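Side-chain contacts in aminotransferase class-III (Ochrobactrum anthropi, PDB 5GHG), which probably transfers amino groups between amines and carbonyl compounds as a class-III omega-transaminase, with a pyridoxal-phosphate-type cofactor bound in its pocket: residues 209-214 / 249-254; 145-150 / 239-244; 39-42 / 48-51; 404-409 / 414-419. The protein carries 1 engineered substitution. All blocks are in the same frame, centred on the assembly; numbering follows the deposited sequence.

Contact 1: residues 209-214 / 249-254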
loop_
_atom_site.group_PDB
_atom_site.type_symbol
_atom_site.label_atom_id
_atom_site.label_comp_id
_atom_site.label_asym_id
_atom_site.label_seq_id
_atom_site.Cartn_x
_atom_site.Cartn_y
_atom_site.Cartn_z
ATOM N N GLN B 209 -23.800 -24.359 4.707
ATOM C CA GLN B 209 -24.518 -24.546 3.453
ATOM C C GLN B 209 -23.748 -23.970 2.275
ATOM O O GLN B 209 -23.732 -24.557 1.187
ATOM C CB GLN B 209 -25.919 -23.912 3.525
ATOM C CG GLN B 209 -26.850 -24.663 4.461
ATOM C CD GLN B 209 -28.057 -23.822 4.857
ATOM O OE1 GLN B 209 -28.467 -22.907 4.129
ATOM N NE2 GLN B 209 -28.622 -24.118 5.998
ATOM N N LEU B 210 -23.127 -22.809 2.463
ATOM C CA LEU B 210 -22.275 -22.241 1.422
ATOM C C LEU B 210 -21.090 -23.171 1.113
ATOM O O LEU B 210 -20.791 -23.446 -0.057
ATOM C CB LEU B 210 -21.775 -20.853 1.842
ATOM C CG LEU B 210 -20.845 -20.130 0.866
ATOM C CD1 LEU B 210 -21.484 -19.931 -0.487
ATOM C CD2 LEU B 210 -20.397 -18.775 1.416
ATOM N N ILE B 211 -20.412 -23.652 2.149
ATOM C CA ILE B 211 -19.261 -24.522 1.959
ATOM C C ILE B 211 -19.665 -25.787 1.190
ATOM O O ILE B 211 -18.985 -26.215 0.246
ATOM C CB ILE B 211 -18.613 -24.868 3.303
ATOM C CG1 ILE B 211 -17.973 -23.618 3.937
ATOM C CG2 ILE B 211 -17.593 -26.009 3.179
ATOM C CD1 ILE B 211 -17.721 -23.769 5.437
ATOM N N ILE B 212 -20.780 -26.396 1.585
ATOM C CA ILE B 212 -21.233 -27.603 0.900
ATOM C C ILE B 212 -21.584 -27.303 -0.540
ATOM O O ILE B 212 -21.190 -28.046 -1.454
ATOM C CB ILE B 212 -22.406 -28.238 1.664
ATOM C CG1 ILE B 212 -21.872 -28.958 2.895
ATOM C CG2 ILE B 212 -23.183 -29.196 0.747
ATOM C CD1 ILE B 212 -22.957 -29.337 3.905
ATOM N N ALA B 213 -22.300 -26.203 -0.782
ATOM C CA ALA B 213 -22.737 -25.885 -2.140
ATOM C C ALA B 213 -21.549 -25.560 -3.051
ATOM O O ALA B 213 -21.564 -25.885 -4.231
ATOM C CB ALA B 213 -23.725 -24.724 -2.137
ATOM N N GLU B 214 -20.533 -24.888 -2.525
ATOM C CA GLU B 214 -19.367 -24.564 -3.341
ATOM C C GLU B 214 -18.459 -25.775 -3.581
ATOM O O GLU B 214 -17.655 -25.749 -4.513
ATOM C CB GLU B 214 -18.576 -23.432 -2.683
ATOM C CG GLU B 214 -19.308 -22.073 -2.728
ATOM C CD GLU B 214 -19.443 -21.531 -4.139
ATOM O OE1 GLU B 214 -18.530 -21.790 -4.970
ATOM O OE2 GLU B 214 -20.463 -20.859 -4.434
ATOM N N LYS B 249 -13.462 -26.101 11.158
ATOM C CA LYS B 249 -12.625 -27.234 11.506
ATOM C C LYS B 249 -13.118 -28.511 10.823
ATOM O O LYS B 249 -12.311 -29.342 10.384
ATOM C CB LYS B 249 -12.587 -27.396 13.026
ATOM C CG LYS B 249 -11.586 -28.415 13.522
ATOM C CD LYS B 249 -11.315 -28.209 15.007
ATOM C CE LYS B 249 -11.412 -29.514 15.777
ATOM N NZ LYS B 249 -10.370 -30.485 15.351
ATOM N N ARG B 250 -14.438 -28.645 10.682
ATOM C CA ARG B 250 -15.036 -29.815 10.049
ATOM C C ARG B 250 -14.587 -29.988 8.604
ATOM O O ARG B 250 -14.532 -31.110 8.103
ATOM C CB ARG B 250 -16.559 -29.708 10.126
ATOM C CG ARG B 250 -17.344 -30.854 9.466
ATOM C CD ARG B 250 -18.845 -30.673 9.735
ATOM N NE ARG B 250 -19.087 -30.521 11.170
ATOM C CZ ARG B 250 -19.941 -29.674 11.723
ATOM N NH1 ARG B 250 -20.664 -28.858 10.966
ATOM N NH2 ARG B 250 -20.059 -29.627 13.045
ATOM N N TYR B 251 -14.265 -28.894 7.916
ATOM C CA TYR B 251 -13.873 -28.958 6.510
ATOM C C TYR B 251 -12.422 -28.564 6.281
ATOM O O TYR B 251 -12.023 -28.357 5.134
ATOM C CB TYR B 251 -14.818 -28.083 5.681
ATOM C CG TYR B 251 -16.243 -28.532 5.778
ATOM C CD1 TYR B 251 -16.693 -29.660 5.079
ATOM C CD2 TYR B 251 -17.144 -27.857 6.586
ATOM C CE1 TYR B 251 -18.008 -30.075 5.177
ATOM C CE2 TYR B 251 -18.467 -28.259 6.700
ATOM C CZ TYR B 251 -18.897 -29.367 5.992
ATOM O OH TYR B 251 -20.206 -29.765 6.095
ATOM N N ASP B 252 -11.634 -28.442 7.348
ATOM C CA ASP B 252 -10.206 -28.127 7.260
ATOM C C ASP B 252 -9.955 -26.802 6.549
ATOM O O ASP B 252 -9.039 -26.684 5.741
ATOM C CB ASP B 252 -9.436 -29.265 6.562
ATOM C CG ASP B 252 -9.567 -30.594 7.285
ATOM O OD1 ASP B 252 -9.633 -30.602 8.534
ATOM O OD2 ASP B 252 -9.607 -31.642 6.609
ATOM N N ILE B 253 -10.753 -25.795 6.872
ATOM C CA ILE B 253 -10.632 -24.467 6.263
ATOM C C ILE B 253 -9.817 -23.580 7.194
ATOM O O ILE B 253 -10.078 -23.530 8.406
ATOM C CB ILE B 253 -12.018 -23.870 5.989
ATOM C CG1 ILE B 253 -12.771 -24.752 4.967
ATOM C CG2 ILE B 253 -11.900 -22.404 5.525
ATOM C CD1 ILE B 253 -14.270 -24.503 4.911
ATOM N N LEU B 254 -8.841 -22.867 6.644
ATOM C CA LEU B 254 -8.015 -21.971 7.461
ATOM C C LEU B 254 -8.830 -20.786 7.977
ATOM O O LEU B 254 -9.715 -20.269 7.292
ATOM C CB LEU B 254 -6.830 -21.457 6.648
ATOM C CG LEU B 254 -5.829 -22.451 6.078
ATOM C CD1 LEU B 254 -4.889 -21.755 5.119
ATOM C CD2 LEU B 254 -5.064 -23.118 7.217
#
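CG2 of I211 sits over one face of the Y251 ring, and no hydrogen bond crosses the contact. This methyl lies 4.0 Å from the centroid of the Y251 ring, 17° off the ring normal, in a CH-pi contact. It is offset toward the rim, nearest CG and CD2. CG of R250 covers the opposite face. CD1 of I211 meets CD1 of I253 tip to tip at 3.6 Å. CG1 of I211 stands beside the backbone N (chi1 -67°), which sends CG2 to the ring and CD1 to I253. I212 crosses the phenol end of Y251, with CD1 of I212 3.5 Å from OH. That hydroxyl is hydrogen-bonded to E208, which also forms a salt bridge with R250. With an alanine at I211, part of one Y251 face would probably be uncovered and CD1 of I253 left without its partner. D252, at positive phi, is the C-prime residue of a Schellman motif: its N bonds K249 O at 3.2 Å, and I253 N bonds L248 O. The contact packs helix 196-214 on the capped end of helix 240-250, which makes the beta-alpha-beta crossover between parallel strands 219-224 and 254-258 of the fold type I aminotransferase large domain.

Contact 2: residues 145-150 / 239-244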
loop_
_atom_site.group_PDB
_atom_site.type_symbol
_atom_site.label_atom_id
_atom_site.label_comp_id
_atom_site.label_asym_id
_atom_site.label_seq_id
_atom_site.Cartn_x
_atom_site.Cartn_y
_atom_site.Cartn_z
ATOM N N ILE B 145 -13.762 -17.183 1.828
ATOM C CA ILE B 145 -15.054 -16.721 2.292
ATOM C C ILE B 145 -14.834 -15.511 3.203
ATOM O O ILE B 145 -14.124 -15.602 4.200
ATOM C CB ILE B 145 -15.814 -17.826 3.037
ATOM C CG1 ILE B 145 -16.051 -19.013 2.097
ATOM C CG2 ILE B 145 -17.159 -17.305 3.553
ATOM C CD1 ILE B 145 -16.641 -20.222 2.793
ATOM N N SER B 146 -15.470 -14.394 2.856
ATOM C CA SER B 146 -15.522 -13.183 3.650
ATOM C C SER B 146 -16.967 -12.949 4.061
ATOM O O SER B 146 -17.841 -13.786 3.815
ATOM C CB SER B 146 -14.980 -11.995 2.834
ATOM O OG SER B 146 -14.715 -10.916 3.708
ATOM N N ARG B 147 -17.238 -11.801 4.643
ATOM C CA ARG B 147 -18.586 -11.525 5.136
ATOM C C ARG B 147 -19.101 -10.186 4.645
ATOM O O ARG B 147 -18.336 -9.228 4.495
ATOM C CB ARG B 147 -18.619 -11.541 6.666
ATOM C CG ARG B 147 -18.196 -12.852 7.251
ATOM C CD ARG B 147 -18.158 -12.796 8.744
ATOM N NE ARG B 147 -17.178 -11.821 9.222
ATOM C CZ ARG B 147 -16.921 -11.613 10.512
ATOM N NH1 ARG B 147 -17.561 -12.332 11.418
ATOM N NH2 ARG B 147 -16.041 -10.689 10.894
ATOM N N LYS B 148 -20.398 -10.124 4.401
ATOM C CA LYS B 148 -21.039 -8.844 4.132
ATOM C C LYS B 148 -20.740 -7.862 5.261
ATOM O O LYS B 148 -20.809 -8.207 6.437
ATOM C CB LYS B 148 -22.550 -9.033 3.967
ATOM C CG LYS B 148 -22.923 -9.681 2.643
ATOM C CD LYS B 148 -24.445 -9.817 2.546
ATOM C CE LYS B 148 -24.888 -10.517 1.278
ATOM N NZ LYS B 148 -26.379 -10.378 1.132
ATOM N N ARG B 149 -20.398 -6.638 4.886
ATOM C CA ARG B 149 -20.039 -5.553 5.802
ATOM C C ARG B 149 -18.682 -5.747 6.462
ATOM O O ARG B 149 -18.264 -4.892 7.240
ATOM C CB ARG B 149 -21.127 -5.323 6.873
ATOM C CG ARG B 149 -22.409 -4.713 6.286
ATOM C CD ARG B 149 -23.573 -4.611 7.296
ATOM N NE ARG B 149 -23.307 -3.614 8.339
ATOM C CZ ARG B 149 -24.057 -3.457 9.442
ATOM N NH1 ARG B 149 -23.742 -2.529 10.334
ATOM N NH2 ARG B 149 -25.124 -4.228 9.643
ATOM N N GLY B 150 -17.960 -6.830 6.159
ATOM C CA GLY B 150 -16.567 -6.904 6.544
ATOM C C GLY B 150 -15.725 -5.883 5.789
ATOM O O GLY B 150 -16.088 -5.414 4.712
ATOM N N THR B 239 -21.789 -16.975 21.026
ATOM C CA THR B 239 -21.623 -18.308 20.470
ATOM C C THR B 239 -21.284 -18.295 18.984
ATOM O O THR B 239 -20.973 -19.353 18.426
ATOM C CB THR B 239 -22.843 -19.244 20.691
ATOM O OG1 THR B 239 -23.938 -18.863 19.847
ATOM C CG2 THR B 239 -23.272 -19.227 22.163
ATOM N N TYR B 240 -21.302 -17.134 18.325
ATOM C CA TYR B 240 -21.006 -17.090 16.896
ATOM C C TYR B 240 -19.638 -17.688 16.583
ATOM O O TYR B 240 -19.512 -18.591 15.742
ATOM C CB TYR B 240 -21.059 -15.643 16.398
ATOM C CG TYR B 240 -20.580 -15.457 14.974
ATOM C CD1 TYR B 240 -21.441 -15.667 13.899
ATOM C CD2 TYR B 240 -19.276 -15.047 14.705
ATOM C CE1 TYR B 240 -21.034 -15.460 12.608
ATOM C CE2 TYR B 240 -18.848 -14.822 13.390
ATOM C CZ TYR B 240 -19.725 -15.035 12.349
ATOM O OH TYR B 240 -19.346 -14.844 11.034
ATOM N N TRP B 241 -18.594 -17.181 17.219
ATOM C CA TRP B 241 -17.259 -17.615 16.845
ATOM C C TRP B 241 -17.005 -19.077 17.193
ATOM O O TRP B 241 -16.277 -19.775 16.474
ATOM C CB TRP B 241 -16.200 -16.696 17.453
ATOM C CG TRP B 241 -15.988 -15.464 16.595
ATOM C CD1 TRP B 241 -16.281 -14.171 16.911
ATOM C CD2 TRP B 241 -15.469 -15.441 15.257
ATOM N NE1 TRP B 241 -15.964 -13.341 15.862
ATOM C CE2 TRP B 241 -15.466 -14.098 14.834
ATOM C CE3 TRP B 241 -15.009 -16.425 14.383
ATOM C CZ2 TRP B 241 -15.000 -13.708 13.567
ATOM C CZ3 TRP B 241 -14.533 -16.026 13.115
ATOM C CH2 TRP B 241 -14.551 -14.694 12.729
ATOM N N GLU B 242 -17.613 -19.570 18.269
ATOM C CA GLU B 242 -17.500 -20.988 18.597
ATOM C C GLU B 242 -18.160 -21.849 17.518
ATOM O O GLU B 242 -17.569 -22.808 17.026
ATOM C CB GLU B 242 -18.118 -21.264 19.966
ATOM C CG GLU B 242 -18.208 -22.723 20.321
ATOM C CD GLU B 242 -19.014 -22.981 21.595
ATOM O OE1 GLU B 242 -19.439 -24.134 21.804
ATOM O OE2 GLU B 242 -19.215 -22.037 22.387
ATOM N N LYS B 243 -19.380 -21.488 17.121
ATOM C CA LYS B 243 -20.090 -22.261 16.113
ATOM C C LYS B 243 -19.444 -22.143 14.747
ATOM O O LYS B 243 -19.376 -23.128 14.005
ATOM C CB LYS B 243 -21.559 -21.850 16.076
ATOM C CG LYS B 243 -22.268 -22.073 17.408
ATOM C CD LYS B 243 -23.659 -21.433 17.462
ATOM C CE LYS B 243 -24.390 -21.849 18.760
ATOM N NZ LYS B 243 -25.589 -21.014 19.046
ATOM N N VAL B 244 -18.944 -20.953 14.390
ATOM C CA VAL B 244 -18.256 -20.801 13.105
ATOM C C VAL B 244 -17.000 -21.676 13.073
ATOM O O VAL B 244 -16.743 -22.390 12.084
ATOM C CB VAL B 244 -17.931 -19.323 12.817
ATOM C CG1 VAL B 244 -16.927 -19.187 11.645
ATOM C CG2 VAL B 244 -19.209 -18.574 12.485
#
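R147 turns CG away from its carbonyl carbon and bends its chain at chi3, and this carries the guanidinium to helix 240-250. Y240 holds CG anti to its own N (chi1 172°) and reaches back from the opposite direction. The phenol oxygen meets the guanidinium at its edge. NH1 of R147 donates to OH of Y240 at 3.1 Å, with an N-H...O angle of 161°. The hydroxyl lies close to the guanidinium plane, so the bond uses an in-plane N-H. The guanidinium and phenol planes are 29° apart. W241 slants past the guanidinium, with CZ2 of W241 3.6 Å from NH1 of R147. Its ring also packs on Y240, whose CE2 lies 3.7 Å above the indole plane, over its centre. V244 CG2 covers one face of the Y240 ring. The second terminal nitrogen, NH2, bonds the carbonyl O of E225, a residue of the cofactor pocket. A methionine at R147 would probably leave both the Y240 hydroxyl and the E225 carbonyl without this donor. The R147 side chain is about 9 Å from the bound PMP. All three touching residues are buried. This implies a buried, probably charged guanidinium satisfied here by neutral oxygens, a phenol and a main-chain carbonyl, which ties strand 143-147 to helix 240-250 and to the E225 part of the pocket.

Contact 3: residues 39-42 / 48-51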
loop_
_atom_site.group_PDB
_atom_site.type_symbol
_atom_site.label_atom_id
_atom_site.label_comp_id
_atom_site.label_asym_id
_atom_site.label_seq_id
_atom_site.Cartn_x
_atom_site.Cartn_y
_atom_site.Cartn_z
ATOM N N GLY B 39 -2.067 14.613 22.659
ATOM C CA GLY B 39 -2.773 13.583 23.404
ATOM C C GLY B 39 -3.972 13.072 22.619
ATOM O O GLY B 39 -3.842 12.633 21.465
ATOM N N ILE B 40 -5.163 13.122 23.216
ATOM C CA ILE B 40 -6.352 12.658 22.505
ATOM C C ILE B 40 -6.944 13.729 21.592
ATOM O O ILE B 40 -7.955 13.460 20.933
ATOM C CB ILE B 40 -7.477 12.170 23.437
ATOM C CG1 ILE B 40 -8.106 13.335 24.210
ATOM C CG2 ILE B 40 -6.953 11.061 24.373
ATOM C CD1 ILE B 40 -9.446 12.959 24.890
ATOM N N TYR B 41 -6.341 14.913 21.535
ATOM C CA TYR B 41 -6.897 16.051 20.816
ATOM C C TYR B 41 -6.140 16.333 19.524
ATOM O O TYR B 41 -4.936 16.078 19.412
ATOM C CB TYR B 41 -6.865 17.332 21.670
ATOM C CG TYR B 41 -7.439 17.165 23.068
ATOM C CD1 TYR B 41 -8.804 17.285 23.303
ATOM C CD2 TYR B 41 -6.605 16.921 24.148
ATOM C CE1 TYR B 41 -9.333 17.131 24.601
ATOM C CE2 TYR B 41 -7.115 16.756 25.439
ATOM C CZ TYR B 41 -8.474 16.866 25.657
ATOM O OH TYR B 41 -8.959 16.699 26.944
ATOM N N VAL B 42 -6.852 16.895 18.555
ATOM C CA VAL B 42 -6.258 17.493 17.385
ATOM C C VAL B 42 -6.808 18.905 17.263
ATOM O O VAL B 42 -7.862 19.241 17.809
ATOM C CB VAL B 42 -6.526 16.704 16.080
ATOM C CG1 VAL B 42 -5.854 15.337 16.125
ATOM C CG2 VAL B 42 -7.998 16.556 15.824
ATOM N N LYS B 48 -9.349 25.519 16.228
ATOM C CA LYS B 48 -10.352 24.775 16.987
ATOM C C LYS B 48 -9.799 23.417 17.394
ATOM O O LYS B 48 -9.152 22.734 16.587
ATOM C CB LYS B 48 -11.619 24.597 16.166
ATOM C CG LYS B 48 -12.423 25.877 15.956
ATOM C CD LYS B 48 -13.662 25.584 15.094
ATOM C CE LYS B 48 -14.266 24.196 15.402
ATOM N NZ LYS B 48 -14.870 24.070 16.769
ATOM N N ARG B 49 -10.066 23.020 18.641
ATOM C CA ARG B 49 -9.614 21.738 19.174
ATOM C C ARG B 49 -10.762 20.742 19.287
ATOM O O ARG B 49 -11.906 21.110 19.554
ATOM C CB ARG B 49 -8.939 21.919 20.531
ATOM C CG ARG B 49 -7.594 22.634 20.406
ATOM C CD ARG B 49 -7.074 23.111 21.757
ATOM N NE ARG B 49 -6.796 22.001 22.664
ATOM C CZ ARG B 49 -5.690 21.267 22.635
ATOM N NH1 ARG B 49 -5.516 20.295 23.523
ATOM N NH2 ARG B 49 -4.769 21.490 21.720
ATOM N N TYR B 50 -10.446 19.466 19.073
ATOM C CA TYR B 50 -11.429 18.389 19.095
ATOM C C TYR B 50 -10.871 17.183 19.822
ATOM O O TYR B 50 -9.677 16.878 19.704
ATOM C CB TYR B 50 -11.792 17.917 17.684
ATOM C CG TYR B 50 -12.132 19.005 16.703
ATOM C CD1 TYR B 50 -11.126 19.717 16.050
ATOM C CD2 TYR B 50 -13.456 19.316 16.425
ATOM C CE1 TYR B 50 -11.436 20.713 15.137
ATOM C CE2 TYR B 50 -13.777 20.313 15.516
ATOM C CZ TYR B 50 -12.762 21.001 14.873
ATOM O OH TYR B 50 -13.071 21.978 13.975
ATOM N N ILE B 51 -11.739 16.476 20.537
ATOM C CA ILE B 51 -11.433 15.114 20.943
ATOM C C ILE B 51 -11.468 14.236 19.686
ATOM O O ILE B 51 -12.473 14.205 18.974
ATOM C CB ILE B 51 -12.428 14.600 21.984
ATOM C CG1 ILE B 51 -12.283 15.365 23.296
ATOM C CG2 ILE B 51 -12.265 13.070 22.168
ATOM C CD1 ILE B 51 -13.330 14.989 24.351
#
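V42 and Y50 form the hydrogen-bonded pair of an antiparallel beta hairpin, strands 41-44 and 49-52. V42 N donates to Y50 O at 3.0 Å. Y50 N returns a bond to V42 O at 2.9 Å. Next to it, Y41 and I51 are a non-hydrogen-bonded pair, and their side chains share one face of the sheet. They lie side by side, with CE1 of Y41 3.7 Å from CG1 of I51. I40 runs alongside I51 as well, its CD1 3.9 Å from CG2 of I51. CG1 of I40 takes the position between backbone N and carbonyl carbon (chi1 70°), which places it over the centre of the Y41 ring. R49 crosses the Y41 ring obliquely, the planes 39° apart, with NH1 of R49 3.6 Å from CD2 of Y41. CB of Y41 lies over one guanidinium face. Polar ends are fixed further out. Y41 OH bonds Q435, R49 forms a salt bridge with D38, and Y50 OH bonds D44. I51 also packs on helix 433-455. V42 lies on the other face with Y50, and packs against Y83 of the second subunit. A CA-H...O contact also joins the strands, Y41 CA to Y50 O at 3.1 Å.

Contact 4: residues 404-409 / 414-419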
loop_
_atom_site.group_PDB
_atom_site.type_symbol
_atom_site.label_atom_id
_atom_site.label_comp_id
_atom_site.label_asym_id
_atom_site.label_seq_id
_atom_site.Cartn_x
_atom_site.Cartn_y
_atom_site.Cartn_z
ATOM N N LYS B 404 -26.107 14.098 9.971
ATOM C CA LYS B 404 -26.601 15.234 10.734
ATOM C C LYS B 404 -26.016 15.263 12.137
ATOM O O LYS B 404 -25.498 16.298 12.590
ATOM C CB LYS B 404 -28.131 15.192 10.785
ATOM C CG LYS B 404 -28.816 16.409 11.392
ATOM C CD LYS B 404 -30.339 16.280 11.209
ATOM C CE LYS B 404 -31.112 17.415 11.883
ATOM N NZ LYS B 404 -30.922 18.684 11.151
ATOM N N ALA B 405 -26.061 14.129 12.839
ATOM C CA ALA B 405 -25.610 14.096 14.231
ATOM C C ALA B 405 -24.082 14.229 14.322
ATOM O O ALA B 405 -23.569 14.892 15.228
ATOM C CB ALA B 405 -26.092 12.816 14.908
ATOM N N ASN B 406 -23.356 13.630 13.378
ATOM C CA ASN B 406 -21.900 13.714 13.369
ATOM C C ASN B 406 -21.433 15.161 13.203
ATOM O O ASN B 406 -20.467 15.584 13.830
ATOM C CB ASN B 406 -21.345 12.848 12.245
ATOM C CG ASN B 406 -19.858 12.527 12.413
ATOM O OD1 ASN B 406 -19.394 12.291 13.518
ATOM N ND2 ASN B 406 -19.138 12.493 11.321
ATOM N N ALA B 407 -22.121 15.928 12.349
ATOM C CA ALA B 407 -21.778 17.339 12.176
ATOM C C ALA B 407 -21.999 18.135 13.463
ATOM O O ALA B 407 -21.190 19.000 13.817
ATOM C CB ALA B 407 -22.582 17.934 11.023
ATOM N N VAL B 408 -23.096 17.862 14.170
ATOM C CA VAL B 408 -23.348 18.547 15.432
ATOM C C VAL B 408 -22.315 18.143 16.480
ATOM O O VAL B 408 -21.804 18.979 17.231
ATOM C CB VAL B 408 -24.779 18.263 15.924
ATOM C CG1 VAL B 408 -24.945 18.788 17.355
ATOM C CG2 VAL B 408 -25.782 18.913 15.015
ATOM N N LEU B 409 -21.982 16.855 16.534
ATOM C CA LEU B 409 -20.975 16.405 17.480
ATOM C C LEU B 409 -19.628 17.098 17.221
ATOM O O LEU B 409 -18.924 17.476 18.169
ATOM C CB LEU B 409 -20.832 14.889 17.402
ATOM C CG LEU B 409 -20.006 14.136 18.419
ATOM C CD1 LEU B 409 -20.426 14.455 19.838
ATOM C CD2 LEU B 409 -20.129 12.631 18.165
ATOM N N VAL B 414 -16.043 17.116 19.212
ATOM C CA VAL B 414 -15.773 15.687 19.229
ATOM C C VAL B 414 -15.826 15.189 17.783
ATOM O O VAL B 414 -16.825 15.403 17.084
ATOM C CB VAL B 414 -16.788 14.922 20.104
ATOM C CG1 VAL B 414 -16.593 13.413 19.973
ATOM C CG2 VAL B 414 -16.694 15.348 21.573
ATOM N N ILE B 415 -14.764 14.521 17.348
ATOM C CA ILE B 415 -14.701 13.935 16.013
ATOM C C ILE B 415 -15.093 12.464 16.145
ATOM O O ILE B 415 -14.363 11.655 16.741
ATOM C CB ILE B 415 -13.310 14.091 15.385
ATOM C CG1 ILE B 415 -13.035 15.563 15.090
ATOM C CG2 ILE B 415 -13.186 13.249 14.115
ATOM C CD1 ILE B 415 -11.602 15.852 14.704
ATOM N N SER B 416 -16.259 12.116 15.614
ATOM C CA SER B 416 -16.663 10.729 15.484
ATOM C C SER B 416 -16.567 10.357 14.001
ATOM O O SER B 416 -15.927 11.060 13.210
ATOM C CB SER B 416 -18.069 10.551 16.079
ATOM O OG SER B 416 -18.572 9.237 15.893
ATOM N N ARG B 417 -17.186 9.244 13.632
ATOM C CA ARG B 417 -17.269 8.817 12.239
ATOM C C ARG B 417 -18.665 8.258 12.028
ATOM O O ARG B 417 -19.136 7.449 12.827
ATOM C CB ARG B 417 -16.208 7.742 11.928
ATOM C CG ARG B 417 -16.118 7.349 10.456
ATOM C CD ARG B 417 -14.688 6.906 10.119
ATOM N NE ARG B 417 -14.450 6.832 8.680
ATOM C CZ ARG B 417 -14.058 7.857 7.923
ATOM N NH1 ARG B 417 -13.889 7.681 6.619
ATOM N NH2 ARG B 417 -13.840 9.053 8.465
ATOM N N ALA B 418 -19.345 8.723 10.993
ATOM C CA ALA B 418 -20.682 8.243 10.683
ATOM C C ALA B 418 -20.531 7.094 9.699
ATOM O O ALA B 418 -20.074 7.293 8.561
ATOM C CB ALA B 418 -21.554 9.350 10.092
ATOM N N MET B 419 -20.901 5.899 10.127
ATOM C CA MET B 419 -20.949 4.748 9.227
ATOM C C MET B 419 -22.429 4.520 8.946
ATOM O O MET B 419 -23.139 3.845 9.707
ATOM C CB MET B 419 -20.267 3.551 9.873
ATOM C CG MET B 419 -18.891 3.940 10.420
ATOM S SD MET B 419 -18.186 2.779 11.597
ATOM C CE MET B 419 -16.867 2.147 10.620
HETATM O O HOH W 1 -17.807 14.261 14.836
HETATM O O HOH W 2 -16.178 12.665 11.228
#
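The end of helix segment 404-409 is tied to the start of strand segment 414-419 by one direct backbone bond. V414 N donates to L409 O at 3.1 Å. The CA atoms of L409 and V414 are 5.5 Å apart, and those of N406 and A418 are 6.2 Å apart. The side chains of N406 and L409 face the strand. L409 crosses V414, with CD1 of L409 3.7 Å from CB of V414. CD2 of L409 rests on CB of S416. N406 holds CG anti to its backbone N (chi1 -162°), which carries the amide across to the strand. Its OD1 lies 3.4 Å from CB of S416, but its polar links to the strand run through two waters. Water 1 accepts from S416 N at 2.8 Å and lies within donating distance of N406 OD1 and V414 O. Water 2 accepts from N406 ND2 and donates to S416 O at 2.6 Å. S416 OG bonds A424 O, and R417 bonds S87 of the second subunit. Outside the pair, L409 and V414 pack on helix 433-455. Strand 422-425 meets N406, L409 and S416, while I415 pairs with I51 of strand 49-52.

In the fold
Contact 2 is wholly buried, while contacts 1, 3 and 4 are partly so. Contacts 1 and 2 share helix 240-250, one near its end and one near its start, and they touch where I211 CG1 meets I145 CD1 at 3.8 Å. Contact 1 is apolar, whereas contact 2 centres on a buried arginine. Contacts 2 and 4 each bring an arginine side chain to about 8 to 9 Å from the cofactor. Contacts 3 and 4 meet in another sheet, where strands 49-52 and 414-419 are neighbours: I51 O probably accepts from I415 N at 2.8 Å. Contact 3 is strand pairing, and contact 4 packs a helix on a strand with waters between. Both reach the second subunit.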